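Local coordinates for protein cytochrome P450 monooxygenase (Rhodococcus sp. ECU0066, PDB 6KBH) that probably works as a self-sufficient monooxygenase, carrying heme, FMN and a [2Fe-2S] cluster on one chain, at residues A[699-704]-A[775-780]. Numbering follows the deposited sequence.
Sequences HGFDVV and SRACGD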
loop_
_atom_site.group_PDB
_atom_site.type_symbol
_atom_site.label_atom_id
_atom_site.label_comp_id
_atom_site.label_asym_id
_atom_site.label_seq_id
_atom_site.Cartn_x
_atom_site.Cartn_y
_atom_site.Cartn_z
ATOM N N HIS A 699 -8.884 27.246 5.889
ATOM C CA HIS A 699 -8.478 27.656 4.555
ATOM C C HIS A 699 -7.754 26.630 3.708
ATOM O O HIS A 699 -6.930 25.920 4.194
ATOM C CB HIS A 699 -7.562 28.834 4.633
ATOM C CG HIS A 699 -6.209 28.525 5.180
ATOM N ND1 HIS A 699 -6.008 28.101 6.467
ATOM C CD2 HIS A 699 -4.985 28.646 4.636
ATOM C CE1 HIS A 699 -4.720 27.952 6.689
ATOM N NE2 HIS A 699 -4.077 28.278 5.592
ATOM N N GLY A 700 -8.049 26.578 2.423
ATOM C CA GLY A 700 -7.378 25.616 1.580
ATOM C C GLY A 700 -5.946 26.028 1.299
ATOM O O GLY A 700 -5.521 27.156 1.552
ATOM N N PHE A 701 -5.184 25.079 0.764
ATOM C CA PHE A 701 -3.787 25.328 0.441
ATOM C C PHE A 701 -3.314 24.260 -0.534
ATOM O O PHE A 701 -4.047 23.331 -0.876
ATOM C CB PHE A 701 -2.913 25.359 1.702
ATOM C CG PHE A 701 -2.993 24.112 2.546
ATOM C CD1 PHE A 701 -4.003 23.955 3.487
ATOM C CD2 PHE A 701 -2.040 23.111 2.421
ATOM C CE1 PHE A 701 -4.067 22.816 4.279
ATOM C CE2 PHE A 701 -2.098 21.971 3.208
ATOM C CZ PHE A 701 -3.112 21.824 4.139
ATOM N N ASP A 702 -2.079 24.422 -0.994
ATOM C CA ASP A 702 -1.428 23.446 -1.852
ATOM C C ASP A 702 -0.416 22.649 -1.042
ATOM O O ASP A 702 0.294 23.205 -0.202
ATOM C CB ASP A 702 -0.723 24.128 -3.029
ATOM C CG ASP A 702 -1.615 24.263 -4.244
ATOM O OD1 ASP A 702 -2.601 23.502 -4.342
ATOM O OD2 ASP A 702 -1.324 25.121 -5.105
ATOM N N VAL A 703 -0.356 21.343 -1.290
ATOM C CA VAL A 703 0.694 20.492 -0.746
ATOM C C VAL A 703 1.422 19.833 -1.913
ATOM O O VAL A 703 0.791 19.208 -2.774
ATOM C CB VAL A 703 0.137 19.453 0.250
ATOM C CG1 VAL A 703 -1.064 18.722 -0.314
ATOM C CG2 VAL A 703 1.217 18.471 0.646
ATOM N N VAL A 704 2.746 19.992 -1.955
ATOM C CA VAL A 704 3.574 19.450 -3.029
ATOM C C VAL A 704 4.348 18.255 -2.508
ATOM O O VAL A 704 4.870 18.271 -1.385
ATOM C CB VAL A 704 4.539 20.500 -3.621
ATOM C CG1 VAL A 704 5.740 20.768 -2.669
ATOM C CG2 VAL A 704 5.011 20.030 -5.012
ATOM N N SER A 775 -4.248 17.265 10.831
ATOM C CA SER A 775 -3.398 18.447 10.801
ATOM C C SER A 775 -3.474 19.128 9.434
ATOM O O SER A 775 -3.842 18.516 8.426
ATOM C CB SER A 775 -1.952 18.078 11.130
ATOM O OG SER A 775 -1.826 17.661 12.480
ATOM N N ARG A 776 -3.128 20.415 9.405
ATOM C CA ARG A 776 -3.192 21.193 8.171
ATOM C C ARG A 776 -2.008 22.138 8.068
ATOM O O ARG A 776 -1.061 22.102 8.861
ATOM C CB ARG A 776 -4.437 22.076 8.061
ATOM C CG ARG A 776 -5.771 21.438 8.125
ATOM C CD ARG A 776 -6.772 22.508 7.733
ATOM N NE ARG A 776 -7.391 22.220 6.449
ATOM C CZ ARG A 776 -8.333 21.299 6.287
ATOM N NH1 ARG A 776 -8.756 20.601 7.331
ATOM N NH2 ARG A 776 -8.859 21.084 5.090
ATOM N N ALA A 777 -2.128 23.012 7.073
ATOM C CA ALA A 777 -1.284 24.182 6.908
ATOM C C ALA A 777 -1.798 25.341 7.741
ATOM O O ALA A 777 -2.992 25.656 7.716
ATOM C CB ALA A 777 -1.272 24.615 5.447
ATOM N N CYS A 778 -0.897 25.984 8.468
ATOM C CA CYS A 778 -1.037 27.409 8.739
ATOM C C CYS A 778 -0.296 28.101 7.602
ATOM O O CYS A 778 0.935 28.172 7.599
ATOM C CB CYS A 778 -0.489 27.773 10.113
ATOM S SG CYS A 778 1.070 26.979 10.524
ATOM N N GLY A 779 -1.041 28.569 6.605
ATOM C CA GLY A 779 -0.414 29.185 5.453
ATOM C C GLY A 779 -0.770 28.569 4.114
ATOM O O GLY A 779 -1.766 27.849 3.986
ATOM N N ASP A 780 0.066 28.833 3.109
ATOM C CA ASP A 780 -0.276 28.604 1.711
ATOM C C ASP A 780 0.216 27.277 1.152
ATOM O O ASP A 780 -0.447 26.713 0.275
ATOM C CB ASP A 780 0.280 29.745 0.855
ATOM C CG ASP A 780 1.678 30.159 1.276
ATOM O OD1 ASP A 780 2.390 29.329 1.881
ATOM O OD2 ASP A 780 2.061 31.319 1.014
#
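The Phe701 ring receives the methyl of Ala777 on one face, its CB almost exactly over the ring centre in a CH-pi contact, while the carbonyl O of His699 lies in plane at the edge. Arg776 approaches obliquely, its CB 3.9 Å from Phe701 CE1. With CG of Phe701 lodged between the backbone N and carbonyl carbon (chi1 56°), the ring lies against the 775-780 segment; an alanine here would probably leave the Ala777 methyl without its aromatic face and open a gap beside Arg776. The His699 ring meets Gly779 at its edge: NE2 lies 2.8 Å from Gly779 O, slightly out of the ring plane, and 3.2 Å from Gly779 N, close to that plane. Either geometry suits a hydrogen bond, but one ring nitrogen cannot donate and accept at once, so the protonation of the imidazole would select between them. Farther along, Asp702 N donates a nearly straight bond (165°) to Asp780 O at 3.1 Å. It leads into the parallel pairing of strands 701-705 and 781-784, continued by Val704 with Leu782 and Leu784. A first strand flanked by its hairpin partner, 710-714, and by the parallel last strand is the signature of the beta-grasp fold of plant-type [2Fe-2S] ferredoxins.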